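Local coordinates for protein probable aminotransferase (Pseudomonas aeruginosa, PDB 5YKR) that is a probable class-III aminotransferase, a dimeric member of the pyridoxal-phosphate-dependent aminotransferase family that carries its cofactor covalently bound, at residues A[47-52]-A[425-430]; A[69-72]-A[76-79]. All coordinates share one frame; numbering follows the deposited sequence.

Interaction 1: A[47-52]-A[425-430]; sequences LHWMQQ and TPFHNM
F427 reaches W49 and Q52 with the far end of its ring. The closest atoms of this pair of rings' residues are CZ of F427 and CB of W49, 3.7 Å apart. The two aromatic systems form a T-shaped pair. The edge of the W49 six-membered ring is turned toward the F427 face, with centroids 5.8 Å apart and planes at 76°. Q52 meets the rim of the F427 ring instead: its CB lies near the ring plane, 4.1 Å from CE1 of F427. The Q52 amide plane stands almost perpendicular to the phenyl ring. The P426 ring packs on the backbone of Q52, with its CB 3.4 Å from O of Q52. No hydrogen bond joins the two segments.

P426 CG also sits over the centre of one F427 face, 3.8 Å above the plane. With CG anti to the carbonyl carbon (chi1 -43°), the F427 ring swings toward W49 and Q52. A type I turn from T425 to H428 carries both residues. On the other side, W49 and Q52 belong to the 3-10 segment 48-52. Their polar ends are held by the second subunit: W49 NE1 bonds to F325 O and Q52 NE2 to N321 O there. The 47-52 side thus lies in the dimer interface. The contact joins the loop between helix 28-37 and strand 61-65 to the loop between strands 422-423 and 430-432.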
loop_
_atom_site.group_PDB
_atom_site.type_symbol
_atom_site.label_atom_id
_atom_site.label_comp_id
_atom_site.label_asym_id
_atom_site.label_seq_id
_atom_site.Cartn_x
_atom_site.Cartn_y
_atom_site.Cartn_z
ATOM N N LEU A 47 -3.702 -13.679 -0.355
ATOM C CA LEU A 47 -4.513 -12.738 0.436
ATOM C C LEU A 47 -5.582 -13.548 1.136
ATOM O O LEU A 47 -6.301 -14.318 0.473
ATOM C CB LEU A 47 -5.132 -11.694 -0.508
ATOM C CG LEU A 47 -6.230 -10.798 0.125
ATOM C CD1 LEU A 47 -5.727 -9.933 1.260
ATOM C CD2 LEU A 47 -6.885 -9.913 -0.960
ATOM N N HIS A 48 -5.738 -13.348 2.447
ATOM C CA HIS A 48 -6.670 -14.181 3.227
ATOM C C HIS A 48 -8.131 -13.984 2.776
ATOM O O HIS A 48 -8.941 -14.910 2.896
ATOM C CB HIS A 48 -6.523 -14.001 4.738
ATOM C CG HIS A 48 -6.895 -12.660 5.247
ATOM N ND1 HIS A 48 -6.170 -11.509 4.989
ATOM C CD2 HIS A 48 -7.936 -12.288 6.050
ATOM C CE1 HIS A 48 -6.740 -10.499 5.625
ATOM N NE2 HIS A 48 -7.814 -10.934 6.272
ATOM N N TRP A 49 -8.447 -12.796 2.237
ATOM C CA TRP A 49 -9.799 -12.572 1.709
ATOM C C TRP A 49 -10.180 -13.572 0.631
ATOM O O TRP A 49 -11.395 -13.865 0.452
ATOM C CB TRP A 49 -9.988 -11.169 1.161
ATOM C CG TRP A 49 -9.618 -10.025 2.035
ATOM C CD1 TRP A 49 -9.185 -10.036 3.314
ATOM C CD2 TRP A 49 -9.697 -8.668 1.647
ATOM N NE1 TRP A 49 -8.986 -8.741 3.759
ATOM C CE2 TRP A 49 -9.278 -7.885 2.737
ATOM C CE3 TRP A 49 -10.067 -8.018 0.449
ATOM C CZ2 TRP A 49 -9.235 -6.495 2.671
ATOM C CZ3 TRP A 49 -10.064 -6.655 0.413
ATOM C CH2 TRP A 49 -9.650 -5.909 1.492
ATOM N N MET A 50 -9.187 -14.133 -0.059
ATOM C CA MET A 50 -9.500 -15.014 -1.197
ATOM C C MET A 50 -10.114 -16.346 -0.730
ATOM O O MET A 50 -10.763 -17.049 -1.490
ATOM C CB MET A 50 -8.239 -15.253 -2.028
ATOM C CG MET A 50 -7.754 -14.022 -2.733
ATOM S SD MET A 50 -6.162 -14.282 -3.519
ATOM C CE MET A 50 -5.923 -12.750 -4.358
ATOM N N GLN A 51 -9.916 -16.681 0.542
ATOM C CA GLN A 51 -10.547 -17.862 1.139
ATOM C C GLN A 51 -12.089 -17.711 1.282
ATOM O O GLN A 51 -12.795 -18.671 1.557
ATOM C CB GLN A 51 -9.880 -18.146 2.497
ATOM C CG GLN A 51 -9.764 -19.548 2.906
ATOM C CD GLN A 51 -9.082 -19.656 4.270
ATOM O OE1 GLN A 51 -9.340 -18.868 5.195
ATOM N NE2 GLN A 51 -8.261 -20.682 4.402
ATOM N N GLN A 52 -12.596 -16.499 1.068
ATOM C CA GLN A 52 -13.965 -16.163 1.365
ATOM C C GLN A 52 -14.883 -16.202 0.156
ATOM O O GLN A 52 -16.075 -15.899 0.297
ATOM C CB GLN A 52 -14.080 -14.777 2.079
ATOM C CG GLN A 52 -13.231 -14.792 3.332
ATOM C CD GLN A 52 -13.289 -13.548 4.151
ATOM O OE1 GLN A 52 -14.237 -12.798 4.088
ATOM N NE2 GLN A 52 -12.230 -13.345 4.967
ATOM N N THR A 425 -18.651 -10.678 -6.691
ATOM C CA THR A 425 -17.714 -10.533 -5.607
ATOM C C THR A 425 -18.259 -11.132 -4.332
ATOM O O THR A 425 -19.443 -10.950 -4.026
ATOM C CB THR A 425 -17.276 -9.095 -5.416
ATOM O OG1 THR A 425 -16.274 -9.060 -4.390
ATOM C CG2 THR A 425 -18.416 -8.176 -5.025
ATOM N N PRO A 426 -17.422 -11.862 -3.576
ATOM C CA PRO A 426 -18.013 -12.567 -2.441
ATOM C C PRO A 426 -18.361 -11.674 -1.312
ATOM O O PRO A 426 -19.076 -12.101 -0.418
ATOM C CB PRO A 426 -16.946 -13.569 -2.040
ATOM C CG PRO A 426 -15.701 -13.057 -2.580
ATOM C CD PRO A 426 -16.041 -12.281 -3.827
ATOM N N PHE A 427 -17.901 -10.431 -1.329
ATOM C CA PHE A 427 -18.037 -9.542 -0.146
ATOM C C PHE A 427 -19.259 -8.683 -0.157
ATOM O O PHE A 427 -19.487 -7.924 0.764
ATOM C CB PHE A 427 -16.798 -8.639 -0.002
ATOM C CG PHE A 427 -15.512 -9.360 -0.229
ATOM C CD1 PHE A 427 -15.151 -10.421 0.548
ATOM C CD2 PHE A 427 -14.662 -8.986 -1.257
ATOM C CE1 PHE A 427 -13.958 -11.127 0.291
ATOM C CE2 PHE A 427 -13.503 -9.642 -1.495
ATOM C CZ PHE A 427 -13.152 -10.744 -0.757
ATOM N N HIS A 428 -20.040 -8.764 -1.244
ATOM C CA HIS A 428 -21.194 -7.868 -1.424
ATOM C C HIS A 428 -22.294 -8.682 -2.110
ATOM O O HIS A 428 -22.024 -9.738 -2.638
ATOM C CB HIS A 428 -20.809 -6.627 -2.299
ATOM C CG HIS A 428 -19.672 -5.802 -1.756
ATOM N ND1 HIS A 428 -18.350 -5.872 -2.166
ATOM C CD2 HIS A 428 -19.697 -4.922 -0.739
ATOM C CE1 HIS A 428 -17.628 -5.038 -1.415
ATOM N NE2 HIS A 428 -18.430 -4.423 -0.572
ATOM N N ASN A 429 -23.487 -8.123 -2.248
ATOM C CA ASN A 429 -24.524 -8.669 -3.128
ATOM C C ASN A 429 -24.644 -7.762 -4.344
ATOM O O ASN A 429 -25.750 -7.318 -4.733
ATOM C CB ASN A 429 -25.858 -8.773 -2.379
ATOM C CG ASN A 429 -25.768 -9.732 -1.224
ATOM O OD1 ASN A 429 -25.556 -10.944 -1.449
ATOM N ND2 ASN A 429 -25.894 -9.208 0.037
ATOM N N MET A 430 -23.480 -7.446 -4.936
ATOM C CA MET A 430 -23.398 -6.429 -5.981
ATOM C C MET A 430 -22.962 -7.068 -7.306
ATOM O O MET A 430 -22.377 -8.122 -7.345
ATOM C CB MET A 430 -22.424 -5.257 -5.617
ATOM C CG MET A 430 -20.931 -5.537 -5.791
ATOM S SD MET A 430 -20.344 -5.007 -7.408
ATOM C CE MET A 430 -18.599 -5.386 -7.270
#

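Interaction 2: A[69-72]-A[76-79]; sequences VTDI and QYVD
Q76 and T70 face each other across a beta hairpin, made by strands 68-71 and 76-79 in antiparallel pairing. They form a non-hydrogen-bonded pair. Their side chains lie alongside one another and point the same way, with Q76 CG 3.7 Å from OG1 of T70. The Q76 amide oxygen, OE1, is hydrogen-bonded to R68. CA of Q76 also makes a CA-H...O contact with V69 O, at 3.4 Å.

Y77 is the hydrogen-bonded partner of V69. Y77 N gives a bond of 2.8 Å to V69 O, and V69 N returns one of 3.0 Å to Y77 O. The Y77 side chain runs along the hairpin toward D71, past V69 CG1. Y77 OH donates to D71 OD2 over 2.7 Å and meets that oxygen from above the carboxylate, 40° out of its plane. D71 CG lies between its backbone N and carbonyl carbon (chi1 74°), which brings the carboxylate there. V78 turns its side chain from the partner strand and packs on V422 of strand 422-423, the next strand of the sheet.

D79 OD1 accepts the backbone N-H groups of A81 and L82. Its OD2 is hydrogen-bonded to H91 and lies 3.6 Å from V69 CG2.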
loop_
_atom_site.group_PDB
_atom_site.type_symbol
_atom_site.label_atom_id
_atom_site.label_comp_id
_atom_site.label_asym_id
_atom_site.label_seq_id
_atom_site.Cartn_x
_atom_site.Cartn_y
_atom_site.Cartn_z
ATOM N N VAL A 69 -13.581 -14.516 -17.821
ATOM C CA VAL A 69 -12.531 -15.204 -17.047
ATOM C C VAL A 69 -12.566 -16.689 -17.390
ATOM O O VAL A 69 -13.660 -17.240 -17.458
ATOM C CB VAL A 69 -12.772 -14.998 -15.552
ATOM C CG1 VAL A 69 -11.800 -15.824 -14.677
ATOM C CG2 VAL A 69 -12.656 -13.535 -15.230
ATOM N N THR A 70 -11.409 -17.311 -17.541
ATOM C CA THR A 70 -11.295 -18.747 -17.685
ATOM C C THR A 70 -10.422 -19.273 -16.567
ATOM O O THR A 70 -9.341 -18.735 -16.327
ATOM C CB THR A 70 -10.675 -19.136 -19.044
ATOM O OG1 THR A 70 -11.433 -18.573 -20.114
ATOM C CG2 THR A 70 -10.603 -20.622 -19.206
ATOM N N ASP A 71 -10.896 -20.282 -15.854
ATOM C CA ASP A 71 -10.130 -20.888 -14.764
ATOM C C ASP A 71 -9.231 -22.043 -15.256
ATOM O O ASP A 71 -9.247 -22.410 -16.422
ATOM C CB ASP A 71 -11.040 -21.251 -13.584
ATOM C CG ASP A 71 -11.923 -22.466 -13.816
ATOM O OD1 ASP A 71 -11.650 -23.234 -14.758
ATOM O OD2 ASP A 71 -12.855 -22.663 -12.988
ATOM N N ILE A 72 -8.462 -22.625 -14.353
ATOM C CA ILE A 72 -7.537 -23.670 -14.737
ATOM C C ILE A 72 -8.190 -25.006 -15.016
ATOM O O ILE A 72 -7.531 -25.892 -15.544
ATOM C CB ILE A 72 -6.376 -23.820 -13.728
ATOM C CG1 ILE A 72 -6.855 -24.240 -12.338
ATOM C CG2 ILE A 72 -5.517 -22.525 -13.677
ATOM C CD1 ILE A 72 -5.698 -24.675 -11.442
ATOM N N GLN A 76 -15.503 -21.284 -17.954
ATOM C CA GLN A 76 -15.578 -19.890 -18.405
ATOM C C GLN A 76 -16.643 -19.173 -17.638
ATOM O O GLN A 76 -17.699 -19.730 -17.372
ATOM C CB GLN A 76 -15.836 -19.806 -19.914
ATOM C CG GLN A 76 -14.655 -20.333 -20.709
ATOM C CD GLN A 76 -14.727 -20.014 -22.195
ATOM O OE1 GLN A 76 -15.091 -18.907 -22.631
ATOM N NE2 GLN A 76 -14.393 -21.015 -22.986
ATOM N N TYR A 77 -16.403 -17.896 -17.332
ATOM C CA TYR A 77 -17.289 -17.075 -16.550
ATOM C C TYR A 77 -17.460 -15.709 -17.195
ATOM O O TYR A 77 -16.520 -15.208 -17.837
ATOM C CB TYR A 77 -16.720 -16.845 -15.129
ATOM C CG TYR A 77 -16.319 -18.106 -14.405
ATOM C CD1 TYR A 77 -15.101 -18.699 -14.651
ATOM C CD2 TYR A 77 -17.183 -18.737 -13.512
ATOM C CE1 TYR A 77 -14.745 -19.908 -14.053
ATOM C CE2 TYR A 77 -16.816 -19.893 -12.853
ATOM C CZ TYR A 77 -15.596 -20.492 -13.128
ATOM O OH TYR A 77 -15.290 -21.669 -12.470
ATOM N N VAL A 78 -18.630 -15.109 -16.986
ATOM C CA VAL A 78 -18.788 -13.676 -17.102
ATOM C C VAL A 78 -18.562 -13.104 -15.689
ATOM O O VAL A 78 -19.034 -13.629 -14.669
ATOM C CB VAL A 78 -20.124 -13.164 -17.676
ATOM C CG1 VAL A 78 -21.266 -13.814 -17.065
ATOM C CG2 VAL A 78 -20.267 -11.676 -17.466
ATOM N N ASP A 79 -17.751 -12.049 -15.649
ATOM C CA ASP A 79 -17.255 -11.468 -14.405
ATOM C C ASP A 79 -17.935 -10.160 -14.110
ATOM O O ASP A 79 -17.676 -9.126 -14.777
ATOM C CB ASP A 79 -15.737 -11.323 -14.498
ATOM C CG ASP A 79 -15.094 -11.004 -13.171
ATOM O OD1 ASP A 79 -15.822 -10.809 -12.167
ATOM O OD2 ASP A 79 -13.837 -10.889 -13.128
#

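Overall arrangement
From the N terminus, the chain passes helices 9-26 and 28-37 and reaches 47-52, the first half of interaction 1. It then runs through strand 61-65 into the hairpin. Interaction 2 closes there, with three residues between 69-72 and 76-79. Interaction 1 closes only at 425-430, with 372 residues between its two segments, so the short hairpin loop falls within its long one. Strand 422-423, just before 425-430, pairs with strand 76-79 and links the two regions. The contacts do not touch: their centres are 16 Å apart and their nearest atoms about 6 Å. Both also reach the second subunit. Interaction 1 brings an early loop to a late one; interaction 2 is local to the hairpin.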